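Putative cell adhesion protein (Bacteroides fragilis, PDB 4H40) is a fimbrillin-like protein that probably contributes to pilus assembly and cell adhesion in this gut bacterium. Local coordinates at residues L197-E202 against L271-N276; V238-A243 against L251-G256; A112-F117 against M152-I157. All coordinates share one frame; numbering follows the deposited sequence.

Interaction 1: residues L197-E202 against L271-N276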
loop_
_atom_site.group_PDB
_atom_site.type_symbol
_atom_site.label_atom_id
_atom_site.label_comp_id
_atom_site.label_asym_id
_atom_site.label_seq_id
_atom_site.Cartn_x
_atom_site.Cartn_y
_atom_site.Cartn_z
ATOM N N LEU B 197 18.406 -3.786 -16.806
ATOM C CA LEU B 197 17.191 -3.071 -16.497
ATOM C C LEU B 197 17.382 -1.634 -16.948
ATOM O O LEU B 197 18.200 -0.906 -16.390
ATOM C CB LEU B 197 16.930 -3.197 -14.980
ATOM C CG LEU B 197 15.916 -2.291 -14.289
ATOM C CD1 LEU B 197 14.496 -2.624 -14.705
ATOM C CD2 LEU B 197 16.090 -2.360 -12.774
ATOM N N GLU B 198 16.638 -1.240 -17.979
ATOM C CA GLU B 198 16.676 0.097 -18.565
ATOM C C GLU B 198 15.271 0.651 -18.679
ATOM O O GLU B 198 14.307 -0.103 -18.558
ATOM C CB GLU B 198 17.311 0.054 -19.972
ATOM C CG GLU B 198 18.773 -0.358 -20.042
ATOM C CD GLU B 198 19.170 -0.816 -21.434
ATOM O OE1 GLU B 198 18.875 -1.983 -21.786
ATOM O OE2 GLU B 198 19.716 0.015 -22.196
HETATM N N MSE B 199 15.158 1.962 -18.942
HETATM C CA MSE B 199 13.895 2.666 -19.197
HETATM C C MSE B 199 13.562 2.572 -20.666
HETATM O O MSE B 199 14.437 2.815 -21.495
HETATM C CB MSE B 199 14.017 4.176 -18.845
HETATM C CG MSE B 199 14.173 4.475 -17.362
HETATM SE SE MSE B 199 12.480 4.677 -16.397
HETATM C CE MSE B 199 12.042 6.429 -16.948
ATOM N N LEU B 200 12.305 2.308 -21.016
ATOM C CA LEU B 200 11.929 2.394 -22.414
ATOM C C LEU B 200 11.679 3.892 -22.733
ATOM O O LEU B 200 11.539 4.699 -21.798
ATOM C CB LEU B 200 10.691 1.538 -22.699
ATOM C CG LEU B 200 10.863 0.034 -22.669
ATOM C CD1 LEU B 200 9.536 -0.645 -22.789
ATOM C CD2 LEU B 200 11.836 -0.441 -23.737
ATOM N N ALA B 201 11.616 4.280 -24.030
ATOM C CA ALA B 201 11.335 5.681 -24.376
ATOM C C ALA B 201 10.006 6.156 -23.744
ATOM O O ALA B 201 9.869 7.333 -23.406
ATOM C CB ALA B 201 11.286 5.839 -25.872
ATOM N N GLU B 202 9.070 5.211 -23.529
ATOM C CA GLU B 202 7.771 5.459 -22.903
ATOM C C GLU B 202 7.917 5.777 -21.384
ATOM O O GLU B 202 7.020 6.394 -20.819
ATOM C CB GLU B 202 6.813 4.262 -23.101
ATOM C CG GLU B 202 6.427 3.940 -24.539
ATOM C CD GLU B 202 7.427 3.167 -25.395
ATOM O OE1 GLU B 202 8.448 2.683 -24.852
ATOM O OE2 GLU B 202 7.191 3.058 -26.622
ATOM N N LEU B 271 4.975 1.456 -15.694
ATOM C CA LEU B 271 6.414 1.400 -15.853
ATOM C C LEU B 271 6.730 0.625 -17.103
ATOM O O LEU B 271 6.357 -0.533 -17.205
ATOM C CB LEU B 271 7.069 0.755 -14.619
ATOM C CG LEU B 271 6.808 1.452 -13.280
ATOM C CD1 LEU B 271 5.570 0.883 -12.595
ATOM C CD2 LEU B 271 7.972 1.330 -12.375
ATOM N N ASN B 272 7.353 1.287 -18.089
ATOM C CA ASN B 272 7.777 0.701 -19.357
ATOM C C ASN B 272 9.263 0.492 -19.266
ATOM O O ASN B 272 10.034 1.463 -19.288
ATOM C CB ASN B 272 7.393 1.600 -20.515
ATOM C CG ASN B 272 5.923 1.898 -20.559
ATOM O OD1 ASN B 272 5.140 1.111 -21.056
ATOM N ND2 ASN B 272 5.524 3.028 -20.017
ATOM N N LEU B 273 9.669 -0.768 -19.032
ATOM C CA LEU B 273 11.074 -1.097 -18.811
ATOM C C LEU B 273 11.556 -2.161 -19.766
ATOM O O LEU B 273 10.769 -2.979 -20.257
ATOM C CB LEU B 273 11.285 -1.588 -17.353
ATOM C CG LEU B 273 10.698 -0.742 -16.208
ATOM C CD1 LEU B 273 10.689 -1.502 -14.896
ATOM C CD2 LEU B 273 11.430 0.575 -16.050
ATOM N N LYS B 274 12.868 -2.161 -20.013
ATOM C CA LYS B 274 13.544 -3.147 -20.837
ATOM C C LYS B 274 14.270 -4.082 -19.890
ATOM O O LYS B 274 15.338 -3.743 -19.399
ATOM C CB LYS B 274 14.489 -2.465 -21.840
ATOM C CG LYS B 274 14.903 -3.340 -23.005
ATOM C CD LYS B 274 15.763 -2.533 -23.944
ATOM C CE LYS B 274 15.901 -3.195 -25.289
ATOM N NZ LYS B 274 16.885 -2.472 -26.135
ATOM N N VAL B 275 13.658 -5.214 -19.577
ATOM C CA VAL B 275 14.207 -6.226 -18.668
ATOM C C VAL B 275 14.894 -7.311 -19.502
ATOM O O VAL B 275 14.271 -7.902 -20.374
ATOM C CB VAL B 275 13.125 -6.816 -17.720
ATOM C CG1 VAL B 275 13.742 -7.769 -16.709
ATOM C CG2 VAL B 275 12.367 -5.702 -17.005
ATOM N N ASN B 276 16.191 -7.530 -19.253
ATOM C CA ASN B 276 17.033 -8.498 -19.955
ATOM C C ASN B 276 16.857 -8.422 -21.484
ATOM O O ASN B 276 16.809 -9.454 -22.159
ATOM C CB ASN B 276 16.778 -9.913 -19.437
ATOM C CG ASN B 276 17.178 -10.125 -18.003
ATOM O OD1 ASN B 276 18.013 -9.406 -17.446
ATOM N ND2 ASN B 276 16.605 -11.143 -17.381
HETATM O O HOH W 1 17.476 -4.571 -20.847
#
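L200 lies against the backbone of N272 and L273 and reaches on to K274. With CG anti to its own carbonyl carbon (chi1 -71°), L200 CG lies by N272 O and L273 C. Its CD1 rests 3.7 Å from L273 O and also packs on CB of N272. The other methyl, CD2, meets the side chain of K274 at its root, 3.8 Å from K274 CB. The two side chains cross there at about a right angle.

K274 has an extended chain. It runs side by side with E198, and the two point the same way. E198 OE1 touches K274 CD at 3.8 Å, but it is 4.8 Å from K274 NZ. The opposite charges are therefore near without a salt bridge, and any attraction is probably modest. A water donates to both E198 OE1 and K274 O, which ties the carboxylate to the strand.

The amide of N272 lies against E202, with N272 ND2 3.6 Å from E202 CB. Its hydrogen bond goes to G203 O. The backbone joins the same residues. K274 N bonds E198 O at 2.9 Å, nearly straight (170°), and E198 N returns a bond to K274 O. L200 N donates to N272 O at 3.0 Å.

On the face of L197 and V275, L197 CD1 meets L273 CD1 at 4.0 Å. The chain turns at A201 and E202, and G203 resumes the pairing with N272. This is an antiparallel strand pair with a break in one strand. It forms the middle of a four-stranded sheet, as expected in a fimbrillin-like beta domain of the transthyretin clan.

Interaction 2: residues V238-A243 against L251-G256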
loop_
_atom_site.group_PDB
_atom_site.type_symbol
_atom_site.label_atom_id
_atom_site.label_comp_id
_atom_site.label_asym_id
_atom_site.label_seq_id
_atom_site.Cartn_x
_atom_site.Cartn_y
_atom_site.Cartn_z
ATOM N N VAL B 238 1.397 12.540 -16.501
ATOM C CA VAL B 238 2.776 13.013 -16.593
ATOM C C VAL B 238 3.699 11.801 -16.938
ATOM O O VAL B 238 3.428 10.678 -16.516
ATOM C CB VAL B 238 3.241 13.831 -15.356
ATOM C CG1 VAL B 238 3.362 12.980 -14.101
ATOM C CG2 VAL B 238 4.547 14.537 -15.649
ATOM N N ARG B 239 4.724 12.034 -17.772
ATOM C CA ARG B 239 5.660 10.998 -18.161
ATOM C C ARG B 239 7.084 11.292 -17.647
ATOM O O ARG B 239 7.583 12.411 -17.803
ATOM C CB ARG B 239 5.658 10.852 -19.678
ATOM C CG ARG B 239 6.426 9.647 -20.181
ATOM C CD ARG B 239 6.431 9.504 -21.692
ATOM N NE ARG B 239 5.098 9.482 -22.315
ATOM C CZ ARG B 239 4.285 8.425 -22.362
ATOM N NH1 ARG B 239 4.627 7.283 -21.770
ATOM N NH2 ARG B 239 3.114 8.510 -22.976
ATOM N N ILE B 240 7.712 10.304 -16.993
ATOM C CA ILE B 240 9.109 10.377 -16.538
ATOM C C ILE B 240 9.873 9.594 -17.579
ATOM O O ILE B 240 9.568 8.426 -17.784
ATOM C CB ILE B 240 9.367 9.855 -15.096
ATOM C CG1 ILE B 240 8.304 10.349 -14.063
ATOM C CG2 ILE B 240 10.784 10.215 -14.667
ATOM C CD1 ILE B 240 8.380 9.622 -12.674
ATOM N N THR B 241 10.778 10.240 -18.308
ATOM C CA THR B 241 11.541 9.588 -19.366
ATOM C C THR B 241 12.979 9.346 -18.911
ATOM O O THR B 241 13.667 8.488 -19.471
ATOM C CB THR B 241 11.488 10.419 -20.671
ATOM O OG1 THR B 241 11.639 11.809 -20.369
ATOM C CG2 THR B 241 10.193 10.220 -21.431
ATOM N N GLN B 242 13.423 10.081 -17.887
ATOM C CA GLN B 242 14.803 10.008 -17.417
ATOM C C GLN B 242 14.921 9.389 -16.028
ATOM O O GLN B 242 14.129 9.679 -15.132
ATOM C CB GLN B 242 15.439 11.408 -17.432
ATOM C CG GLN B 242 15.833 11.870 -18.830
ATOM C CD GLN B 242 15.381 13.287 -19.093
ATOM O OE1 GLN B 242 15.799 14.254 -18.421
ATOM N NE2 GLN B 242 14.517 13.442 -20.099
ATOM N N ALA B 243 15.941 8.551 -15.859
ATOM C CA ALA B 243 16.251 7.871 -14.610
ATOM C C ALA B 243 17.740 7.875 -14.387
ATOM O O ALA B 243 18.484 8.038 -15.335
ATOM C CB ALA B 243 15.717 6.444 -14.640
ATOM N N LEU B 251 17.346 1.738 -10.837
ATOM C CA LEU B 251 17.005 2.989 -11.499
ATOM C C LEU B 251 16.222 3.890 -10.554
ATOM O O LEU B 251 15.378 3.391 -9.817
ATOM C CB LEU B 251 16.141 2.702 -12.714
ATOM C CG LEU B 251 16.705 1.848 -13.825
ATOM C CD1 LEU B 251 15.576 1.362 -14.686
ATOM C CD2 LEU B 251 17.728 2.628 -14.669
ATOM N N VAL B 252 16.461 5.207 -10.573
ATOM C CA VAL B 252 15.696 6.165 -9.755
ATOM C C VAL B 252 15.039 7.199 -10.671
ATOM O O VAL B 252 15.715 7.983 -11.342
ATOM C CB VAL B 252 16.500 6.859 -8.619
ATOM C CG1 VAL B 252 15.596 7.760 -7.796
ATOM C CG2 VAL B 252 17.135 5.828 -7.707
ATOM N N ALA B 253 13.715 7.206 -10.685
ATOM C CA ALA B 253 12.958 8.174 -11.471
ATOM C C ALA B 253 12.099 8.997 -10.534
ATOM O O ALA B 253 11.566 8.461 -9.570
ATOM C CB ALA B 253 12.114 7.466 -12.519
ATOM N N HIS B 254 12.041 10.300 -10.745
ATOM C CA HIS B 254 11.222 11.191 -9.930
ATOM C C HIS B 254 10.564 12.269 -10.786
ATOM O O HIS B 254 10.971 12.520 -11.918
ATOM C CB HIS B 254 12.019 11.819 -8.775
ATOM C CG HIS B 254 13.134 12.713 -9.208
ATOM N ND1 HIS B 254 13.023 14.083 -9.138
ATOM C CD2 HIS B 254 14.356 12.404 -9.690
ATOM C CE1 HIS B 254 14.175 14.563 -9.567
ATOM N NE2 HIS B 254 14.997 13.591 -9.930
ATOM N N THR B 255 9.510 12.861 -10.257
ATOM C CA THR B 255 8.792 13.931 -10.922
ATOM C C THR B 255 7.983 14.702 -9.923
ATOM O O THR B 255 7.652 14.182 -8.843
ATOM C CB THR B 255 7.892 13.396 -12.059
ATOM O OG1 THR B 255 7.624 14.453 -12.951
ATOM C CG2 THR B 255 6.593 12.777 -11.579
ATOM N N GLY B 256 7.644 15.928 -10.316
ATOM C CA GLY B 256 6.774 16.782 -9.537
ATOM C C GLY B 256 5.359 16.482 -9.956
ATOM O O GLY B 256 5.114 16.154 -11.123
HETATM O O HOH W 2 8.181 14.178 -15.695
HETATM O O HOH W 3 14.014 11.210 -13.149
#
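I240 and T255 meet through their branches, crossing at a slant. I240 CG1 is anti to the carbonyl carbon (chi1 -44°), which leaves CG2 anti to the backbone N. Both branches find partners. CG1 sits 3.7 Å from T255 CB, and CD1 continues to T255 CG2 at 3.8 Å. CG2 serves the other side of the residue. It packs on A253 CB at 3.7 Å and lies close to the carbonyl of H254. One isoleucine thus covers three consecutive residues of the facing strand.

T255 carries OG1 anti to the backbone N (chi1 -159°), and CG2 falls between the backbone N and the carbonyl carbon. This turns the methyl to I240, while the hydroxyl lies 4.1 Å from V238 CG2. V238 and T255 reach toward each other tip to tip. The hydroxyl also bonds a water, 2.8 Å from T255 OG1, and that water donates to R239 O. It bridges backbone and side chain across the gap.

A243 approaches more closely. Its CA makes a CA-H...O contact with V252 O at 3.3 Å. A243 CB lies 3.6 Å from V252 O, with L251 CB and A253 CB a little farther off. No direct hydrogen bond joins the two segments. The contact is made by apolar side chains and by water.

Strand 238-240 pairs instead with I206 and I204 of strand 197-207, and strand 251-256 with V188 and F186 of strand 177-190. A253 packs on I204 and T255 on I206, while I240 packs on F186, so the contact faces one sheet with another. Between the segments the chain passes through short strand 244-245, which pairs antiparallel with 251-257, and V252 is backbone-bonded to T244.

Interaction 3: residues A112-F117 against M152-I157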
loop_
_atom_site.group_PDB
_atom_site.type_symbol
_atom_site.label_atom_id
_atom_site.label_comp_id
_atom_site.label_asym_id
_atom_site.label_seq_id
_atom_site.Cartn_x
_atom_site.Cartn_y
_atom_site.Cartn_z
ATOM N N ALA B 112 14.514 54.305 -2.602
ATOM C CA ALA B 112 14.294 54.173 -1.167
ATOM C C ALA B 112 12.799 53.982 -0.864
ATOM O O ALA B 112 11.937 54.520 -1.560
ATOM C CB ALA B 112 14.830 55.399 -0.447
ATOM N N GLY B 113 12.520 53.152 0.130
ATOM C CA GLY B 113 11.158 52.840 0.549
ATOM C C GLY B 113 10.991 51.439 1.090
ATOM O O GLY B 113 11.946 50.661 1.131
ATOM N N THR B 114 9.770 51.124 1.526
ATOM C CA THR B 114 9.444 49.807 2.063
ATOM C C THR B 114 8.746 49.030 0.972
ATOM O O THR B 114 7.786 49.513 0.364
ATOM C CB THR B 114 8.636 49.901 3.367
ATOM O OG1 THR B 114 9.314 50.778 4.275
ATOM C CG2 THR B 114 8.432 48.536 4.033
ATOM N N TYR B 115 9.257 47.821 0.729
ATOM C CA TYR B 115 8.808 46.890 -0.298
ATOM C C TYR B 115 8.608 45.473 0.244
ATOM O O TYR B 115 9.348 45.032 1.122
ATOM C CB TYR B 115 9.851 46.819 -1.438
ATOM C CG TYR B 115 10.201 48.148 -2.063
ATOM C CD1 TYR B 115 9.472 48.647 -3.140
ATOM C CD2 TYR B 115 11.273 48.900 -1.593
ATOM C CE1 TYR B 115 9.791 49.877 -3.719
ATOM C CE2 TYR B 115 11.598 50.132 -2.160
ATOM C CZ TYR B 115 10.860 50.615 -3.230
ATOM O OH TYR B 115 11.190 51.825 -3.797
ATOM N N TYR B 116 7.641 44.748 -0.324
ATOM C CA TYR B 116 7.405 43.336 -0.038
ATOM C C TYR B 116 8.076 42.559 -1.130
ATOM O O TYR B 116 8.128 43.042 -2.259
ATOM C CB TYR B 116 5.905 43.014 0.003
ATOM C CG TYR B 116 5.216 43.472 1.268
ATOM C CD1 TYR B 116 5.288 42.716 2.436
ATOM C CD2 TYR B 116 4.449 44.633 1.287
ATOM C CE1 TYR B 116 4.641 43.121 3.601
ATOM C CE2 TYR B 116 3.787 45.043 2.442
ATOM C CZ TYR B 116 3.888 44.285 3.599
ATOM O OH TYR B 116 3.244 44.678 4.748
ATOM N N PHE B 117 8.611 41.381 -0.834
ATOM C CA PHE B 117 9.232 40.614 -1.900
ATOM C C PHE B 117 8.957 39.127 -1.737
ATOM O O PHE B 117 8.881 38.600 -0.624
ATOM C CB PHE B 117 10.750 40.917 -2.066
ATOM C CG PHE B 117 11.644 40.567 -0.900
ATOM C CD1 PHE B 117 11.841 41.465 0.139
ATOM C CD2 PHE B 117 12.306 39.342 -0.849
ATOM C CE1 PHE B 117 12.645 41.126 1.240
ATOM C CE2 PHE B 117 13.120 39.005 0.249
ATOM C CZ PHE B 117 13.289 39.904 1.283
HETATM N N MSE B 152 6.564 35.593 3.449
HETATM C CA MSE B 152 6.968 36.816 2.766
HETATM C C MSE B 152 7.422 37.873 3.765
HETATM O O MSE B 152 6.805 38.048 4.818
HETATM C CB MSE B 152 5.803 37.340 1.912
HETATM C CG MSE B 152 6.064 38.692 1.273
HETATM SE SE MSE B 152 4.577 39.350 0.221
HETATM C CE MSE B 152 3.242 39.494 1.621
ATOM N N THR B 153 8.506 38.578 3.421
ATOM C CA THR B 153 9.069 39.629 4.257
ATOM C C THR B 153 9.086 40.954 3.527
ATOM O O THR B 153 8.975 41.025 2.300
ATOM C CB THR B 153 10.479 39.252 4.747
ATOM O OG1 THR B 153 11.264 38.756 3.657
ATOM C CG2 THR B 153 10.441 38.234 5.863
ATOM N N ALA B 154 9.184 42.015 4.316
ATOM C CA ALA B 154 9.308 43.376 3.835
ATOM C C ALA B 154 10.742 43.838 4.052
ATOM O O ALA B 154 11.440 43.335 4.947
ATOM C CB ALA B 154 8.324 44.283 4.551
ATOM N N VAL B 155 11.196 44.757 3.199
ATOM C CA VAL B 155 12.533 45.354 3.263
ATOM C C VAL B 155 12.395 46.862 3.163
ATOM O O VAL B 155 11.584 47.354 2.378
ATOM C CB VAL B 155 13.511 44.775 2.192
ATOM C CG1 VAL B 155 13.007 44.989 0.754
ATOM C CG2 VAL B 155 14.933 45.318 2.376
ATOM N N THR B 156 13.166 47.585 3.975
ATOM C CA THR B 156 13.203 49.044 3.922
ATOM C C THR B 156 14.557 49.433 3.339
ATOM O O THR B 156 15.594 49.046 3.874
ATOM C CB THR B 156 12.919 49.668 5.291
ATOM O OG1 THR B 156 11.651 49.204 5.750
ATOM C CG2 THR B 156 12.914 51.190 5.243
ATOM N N ILE B 157 14.537 50.157 2.223
ATOM C CA ILE B 157 15.745 50.618 1.546
ATOM C C ILE B 157 15.985 52.076 1.958
ATOM O O ILE B 157 15.075 52.906 1.873
ATOM C CB ILE B 157 15.650 50.406 0.009
ATOM C CG1 ILE B 157 15.369 48.918 -0.305
ATOM C CG2 ILE B 157 16.933 50.872 -0.688
ATOM C CD1 ILE B 157 14.907 48.609 -1.699
#
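Y115 and V155 hold the centre of this antiparallel strand pair with two backbone hydrogen bonds. Y115 N reaches V155 O at 2.9 Å, and V155 N reaches Y115 O at 2.8 Å. G113 and I157 form a second bonded pair, in which I157 N meets G113 O almost straight (174°). F117 N adds a longer bond to T153 O. CA-H...O contacts fill in between, such as T114 CA to V155 O. G113 has backbone angles that call for glycine, since a CB there would press on the carbonyl before it.

One polar side-chain pair crosses the strands. The hydroxyls T114 OG1 and T156 OG1 are hydrogen-bonded at 3.2 Å, and either could donate.

Apolar contacts line the face of Y115, V155, F117 and I157. I157 CD1 comes to Y115 CD2 at 3.6 Å, the two side chains crossing at about a right angle. F117 CG sits between the backbone N and the carbonyl carbon (chi1 63°). The ring extends to the second strand, with F117 CD1 3.8 Å from V155 CG1. Its CZ lies near the hydroxyl of T153.

The face of Y116 and A154 holds a Met-aromatic contact. The SE of selenomethionine M152 is 5.0 Å from the centroid of the Y116 ring and approaches it obliquely. A154 CB touches Y116 CE1 at 4.0 Å. K66 adds a cation-pi contact to this ring.

On its other edge, strand 113-121 pairs with strand 56-62, where Y116 bonds Y62. On the face of F117, V155 and I157, side chains pack on L172 and Q170 of strand 169-173, and I157 also meets V14 and I16 of strand 14-19.

Overall arrangement
From the N terminus, interaction 3 comes first. Strand 113-121 returns to pair with strand 153-157, closing a loop of 34 residues that contains short strand 141-142. Interaction 1 opens at 197 and closes at 276, after this loop is complete. Interaction 2 falls within that span, where 238-243 meets 251-256 across a seven-residue connection. Interactions 1 and 2 touch: E202 O probably accepts a hydrogen bond from R239 NH1, and their centres are 12 Å apart. Interaction 1 pairs strands within a four-stranded sheet, and interaction 2 packs that sheet on a facing one. Interaction 3 adds strand 153-157 to strand 113-121 on the opposite side of the chain's centre, about 51 Å from interaction 1 between centres.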